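Local structure of spondin-1 (2ZOU) at residues 30-35 / 142-147; 38-43 / 109-114. The protein is a secreted, extracellular-matrix glycoprotein, F-spondin, probably acting in cell adhesion, whose reeler domain is a beta-sandwich. One frame throughout, in Å; residues are numbered along the deposited sequence.

Following the chain from its N terminus, strand 24-28 leads into the loop that holds residues 30-35, and strand 40-47 starts soon after, so the first halves of both contacts are nearly consecutive. Strand 40-47 then pairs with the end of strand 105-111 in interaction 2, closing a loop within the four-stranded sheet. Interaction 1 closes a wider one, bringing residues 142-147, at the end of strand 131-144 of the five-stranded sheet, back to the 30-35 loop. Interaction 2 is thus nested inside interaction 1. Their centres lie about 10 Å apart, and Tyr35 joins them: its ring packs on Ala112, with CD2 3.6 Å from Ala112 CB, and its backbone on Tyr41.

Interaction 1: residues 30-35 / 142-147; sequences GDPDFY and KKLCEQ
At one end of the reeler beta-sandwich, the loop between strands 24-28 and 40-47 meets the last residues of strand 131-144 and the tail beyond it. One direct backbone bond joins them: Tyr35 N donates to Cys145 O at 2.9 Å, in the carbonyl plane. Water extends it on both sides, one molecule bridging Asp33 O and Cys145 N, another Tyr35 O and Gln147 N. Tyr35 CG sits in the crowded position between backbone N and carbonyl carbon (chi1 72°), which lays the ring along the tail. Leu144 O meets the ring edge in plane, 3.5 Å from CD1 of Tyr35, while Glu146 runs alongside, its CG 3.3 Å from Tyr35 OH. Both polar ends turn to the same loop: Tyr35 OH bonds to Gly118 O, and the Glu146 carboxylate takes the N-H groups of Gly116 and Gly118. Phe34 has the same crowded rotamer (chi1 53°), and Gln147 C lies over the centre of its ring, 3.6 Å above the plane. Leu144 CD2 packs on Pro32 CG (4.1 Å) and lies against the Pro32 carbonyl. With Cys145 disulfide-bonded to Cys119, the tail is held covalently on one side and by backbone, water and aromatic contacts on the other.

Interaction 2: residues 38-43 / 109-114; sequences GTSYRV and FWIAPP
Strands 40-43 and 109-111 run antiparallel at the centre of the four-stranded sheet, their side chains interlocking differently on its two faces. Tyr41 and Trp110, a hydrogen-bonded pair, exchange two 2.8 Å backbone bonds, Tyr41 N to Trp110 O and Trp110 N to Tyr41 O. On their face the two side chains run side by side, pointing the same way, Tyr41 CD2 4.0 Å from Trp110 CE3. Ala112 CB meets the edge of the Tyr41 ring, 3.9 Å from Tyr41 CE2; Thr39 CG2 rests over one face of that ring, toward its rim, and Ala112 CA likewise over one face of the indole. Val43 CG2 fills in beside Trp110 CB at 3.8 Å. On the other face Phe109 leans across to Arg42, whose chain bends at chi3 (-62°) so that NH2 comes 3.5 Å from Phe109 CZ, the planes 74° apart. Ser40 OG abuts Ile111 CG1. Beyond the strands Ala112 N bonds to Thr39 O and Gly38 N to Ala112 O, both 2.9 Å. Outside the pair, Trp110 NE1 bonds to Ala74 O, Tyr41 OH to Lys36 N and Arg42 NH1 to Gln107 OE1. Four backbone bonds fix the register; these outer bonds satisfy the polar tips and probably help hold the side chains in place.

Interaction 1: residues 30-35 / 142-147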
# COMPACT_ATOMS: atom_id res chain seq x y z
N GLY A 30 -6.72 11.28 -7.36
CA GLY A 30 -7.49 11.31 -8.60
C GLY A 30 -8.55 10.22 -8.66
O GLY A 30 -9.30 10.18 -9.62
N ASP A 31 -8.60 9.34 -7.64
CA ASP A 31 -9.66 8.31 -7.56
C ASP A 31 -9.88 7.57 -8.89
O ASP A 31 -10.99 7.57 -9.44
CB ASP A 31 -10.96 8.94 -7.08
CG ASP A 31 -10.85 9.54 -5.69
OD1 ASP A 31 -9.97 9.11 -4.91
OD2 ASP A 31 -11.65 10.46 -5.39
N PRO A 32 -8.83 6.93 -9.43
CA PRO A 32 -9.01 6.20 -10.70
C PRO A 32 -9.98 5.03 -10.57
O PRO A 32 -10.01 4.36 -9.54
CB PRO A 32 -7.59 5.69 -11.00
CG PRO A 32 -6.93 5.64 -9.68
CD PRO A 32 -7.45 6.83 -8.93
N ASP A 33 -10.78 4.84 -11.62
CA ASP A 33 -11.73 3.74 -11.70
C ASP A 33 -11.05 2.42 -12.09
O ASP A 33 -11.59 1.35 -11.84
CB ASP A 33 -12.82 4.07 -12.72
CG ASP A 33 -13.88 5.02 -12.19
OD1 ASP A 33 -13.92 5.29 -10.97
OD2 ASP A 33 -14.70 5.48 -13.02
N PHE A 34 -9.88 2.54 -12.72
CA PHE A 34 -9.11 1.40 -13.22
C PHE A 34 -7.68 1.88 -13.40
O PHE A 34 -7.44 3.09 -13.39
CB PHE A 34 -9.65 0.92 -14.57
CG PHE A 34 -9.77 1.99 -15.62
CD1 PHE A 34 -8.69 2.34 -16.43
CD2 PHE A 34 -10.99 2.64 -15.82
CE1 PHE A 34 -8.80 3.32 -17.41
CE2 PHE A 34 -11.12 3.64 -16.80
CZ PHE A 34 -10.02 3.98 -17.60
N TYR A 35 -6.73 0.96 -13.56
CA TYR A 35 -5.35 1.35 -13.87
C TYR A 35 -5.04 1.22 -15.36
O TYR A 35 -5.60 0.35 -16.04
CB TYR A 35 -4.31 0.59 -13.03
CG TYR A 35 -4.09 -0.90 -13.35
CD1 TYR A 35 -4.65 -1.89 -12.55
CD2 TYR A 35 -3.29 -1.30 -14.44
CE1 TYR A 35 -4.44 -3.23 -12.81
CE2 TYR A 35 -3.09 -2.65 -14.72
CZ TYR A 35 -3.65 -3.60 -13.89
OH TYR A 35 -3.45 -4.94 -14.19
N LYS A 142 -7.44 -1.09 -1.41
CA LYS A 142 -8.05 -0.56 -2.62
C LYS A 142 -7.79 -1.48 -3.79
O LYS A 142 -6.66 -1.85 -4.06
CB LYS A 142 -7.54 0.85 -2.95
CG LYS A 142 -8.20 1.49 -4.18
CD LYS A 142 -9.68 1.79 -4.00
CE LYS A 142 -10.33 2.32 -5.30
NZ LYS A 142 -10.84 1.25 -6.22
N LYS A 143 -8.87 -1.86 -4.47
CA LYS A 143 -8.80 -2.71 -5.65
C LYS A 143 -8.81 -1.86 -6.90
O LYS A 143 -9.67 -0.99 -7.04
CB LYS A 143 -9.99 -3.68 -5.65
CG LYS A 143 -10.08 -4.56 -6.89
CD LYS A 143 -11.44 -5.23 -7.04
CE LYS A 143 -11.70 -6.26 -5.96
NZ LYS A 143 -12.62 -7.32 -6.49
N LEU A 144 -7.86 -2.11 -7.80
CA LEU A 144 -7.85 -1.50 -9.13
C LEU A 144 -7.71 -2.56 -10.19
O LEU A 144 -6.76 -3.35 -10.16
CB LEU A 144 -6.70 -0.50 -9.30
CG LEU A 144 -6.78 0.87 -8.63
CD1 LEU A 144 -5.45 1.58 -8.81
CD2 LEU A 144 -7.92 1.72 -9.17
N CYS A 145 -8.63 -2.55 -11.14
CA CYS A 145 -8.57 -3.50 -12.23
C CYS A 145 -8.18 -2.79 -13.52
O CYS A 145 -8.03 -1.58 -13.54
CB CYS A 145 -9.90 -4.25 -12.35
SG CYS A 145 -10.30 -5.17 -10.81
N GLU A 146 -7.97 -3.55 -14.58
CA GLU A 146 -7.80 -2.97 -15.91
C GLU A 146 -9.15 -2.50 -16.46
O GLU A 146 -10.20 -2.88 -15.93
CB GLU A 146 -7.18 -4.01 -16.86
CG GLU A 146 -5.87 -4.63 -16.35
CD GLU A 146 -5.31 -5.70 -17.28
OE1 GLU A 146 -4.96 -5.39 -18.44
OE2 GLU A 146 -5.22 -6.87 -16.84
N GLN A 147 -9.12 -1.64 -17.48
CA GLN A 147 -10.27 -1.33 -18.37
C GLN A 147 -10.19 0.08 -18.92
O GLN A 147 -9.25 0.41 -19.63
CB GLN A 147 -11.65 -1.60 -17.74
CG GLN A 147 -12.13 -0.53 -16.75
CD GLN A 147 -13.12 -1.07 -15.73
OE1 GLN A 147 -13.66 -2.17 -15.88
NE2 GLN A 147 -13.37 -0.29 -14.68
O HOH W 1 -11.06 -1.05 -11.07
O HOH W 2 -6.42 -0.83 -18.29

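Interaction 2: residues 38-43 / 109-114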
# COMPACT_ATOMS: atom_id res chain seq x y z
N GLY A 38 1.64 1.19 -17.08
CA GLY A 38 2.70 2.18 -17.24
C GLY A 38 2.44 3.55 -16.65
O GLY A 38 3.36 4.36 -16.57
N THR A 39 1.20 3.82 -16.27
CA THR A 39 0.87 5.07 -15.61
C THR A 39 1.35 5.05 -14.16
O THR A 39 1.19 4.04 -13.46
CB THR A 39 -0.64 5.34 -15.70
OG1 THR A 39 -0.97 5.63 -17.07
CG2 THR A 39 -1.03 6.53 -14.84
N SER A 40 1.93 6.17 -13.73
CA SER A 40 2.32 6.39 -12.35
C SER A 40 1.15 7.00 -11.56
O SER A 40 0.59 8.04 -11.96
CB SER A 40 3.52 7.32 -12.25
OG SER A 40 4.67 6.75 -12.84
N TYR A 41 0.80 6.35 -10.46
CA TYR A 41 -0.25 6.82 -9.55
C TYR A 41 0.34 7.21 -8.22
O TYR A 41 1.29 6.57 -7.74
CB TYR A 41 -1.30 5.72 -9.34
CG TYR A 41 -2.02 5.37 -10.62
CD1 TYR A 41 -3.13 6.11 -11.03
CD2 TYR A 41 -1.56 4.34 -11.44
CE1 TYR A 41 -3.78 5.81 -12.21
CE2 TYR A 41 -2.18 4.05 -12.65
CZ TYR A 41 -3.31 4.76 -13.02
OH TYR A 41 -3.90 4.46 -14.23
N ARG A 42 -0.18 8.27 -7.61
CA ARG A 42 0.30 8.65 -6.28
C ARG A 42 -0.61 8.04 -5.22
O ARG A 42 -1.79 8.38 -5.10
CB ARG A 42 0.42 10.17 -6.13
CG ARG A 42 1.19 10.55 -4.86
CD ARG A 42 1.33 12.06 -4.69
NE ARG A 42 2.08 12.68 -5.77
CZ ARG A 42 3.17 13.43 -5.61
NH1 ARG A 42 3.65 13.67 -4.40
NH2 ARG A 42 3.74 13.96 -6.69
N VAL A 43 -0.05 7.08 -4.49
CA VAL A 43 -0.74 6.35 -3.44
C VAL A 43 -0.47 7.06 -2.11
O VAL A 43 0.67 7.39 -1.80
CB VAL A 43 -0.29 4.87 -3.36
CG1 VAL A 43 -1.05 4.13 -2.25
CG2 VAL A 43 -0.52 4.19 -4.71
N PHE A 109 4.80 6.68 -5.23
CA PHE A 109 4.26 6.35 -6.53
C PHE A 109 4.12 4.84 -6.66
O PHE A 109 4.96 4.09 -6.16
CB PHE A 109 5.15 6.84 -7.66
CG PHE A 109 5.12 8.33 -7.86
CD1 PHE A 109 3.92 8.98 -8.16
CD2 PHE A 109 6.30 9.08 -7.77
CE1 PHE A 109 3.89 10.36 -8.34
CE2 PHE A 109 6.27 10.47 -7.97
CZ PHE A 109 5.06 11.09 -8.25
N TRP A 110 3.08 4.44 -7.38
CA TRP A 110 2.90 3.07 -7.84
C TRP A 110 2.72 3.12 -9.34
O TRP A 110 1.80 3.78 -9.84
CB TRP A 110 1.71 2.41 -7.16
CG TRP A 110 1.48 1.01 -7.61
CD1 TRP A 110 2.21 -0.09 -7.28
CD2 TRP A 110 0.43 0.55 -8.47
NE1 TRP A 110 1.68 -1.21 -7.88
CE2 TRP A 110 0.58 -0.84 -8.62
CE3 TRP A 110 -0.63 1.19 -9.12
CZ2 TRP A 110 -0.29 -1.61 -9.39
CZ3 TRP A 110 -1.50 0.43 -9.89
CH2 TRP A 110 -1.33 -0.96 -10.01
N ILE A 111 3.60 2.43 -10.06
CA ILE A 111 3.57 2.40 -11.51
C ILE A 111 2.86 1.13 -11.94
O ILE A 111 3.28 0.02 -11.58
CB ILE A 111 4.99 2.43 -12.09
CG1 ILE A 111 5.75 3.65 -11.55
CG2 ILE A 111 4.91 2.42 -13.65
CD1 ILE A 111 7.24 3.69 -11.91
N ALA A 112 1.75 1.28 -12.67
CA ALA A 112 0.86 0.17 -12.96
C ALA A 112 1.50 -0.85 -13.89
O ALA A 112 2.26 -0.50 -14.79
CB ALA A 112 -0.46 0.67 -13.55
N PRO A 113 1.17 -2.14 -13.68
CA PRO A 113 1.79 -3.24 -14.42
C PRO A 113 1.26 -3.41 -15.85
O PRO A 113 0.27 -2.78 -16.21
CB PRO A 113 1.42 -4.45 -13.57
CG PRO A 113 0.08 -4.10 -13.01
CD PRO A 113 0.18 -2.63 -12.68
N PRO A 114 1.92 -4.26 -16.67
CA PRO A 114 1.47 -4.53 -18.03
C PRO A 114 0.05 -5.07 -18.15
O PRO A 114 -0.47 -5.73 -17.23
CB PRO A 114 2.45 -5.61 -18.50
CG PRO A 114 3.67 -5.37 -17.72
CD PRO A 114 3.18 -4.96 -16.36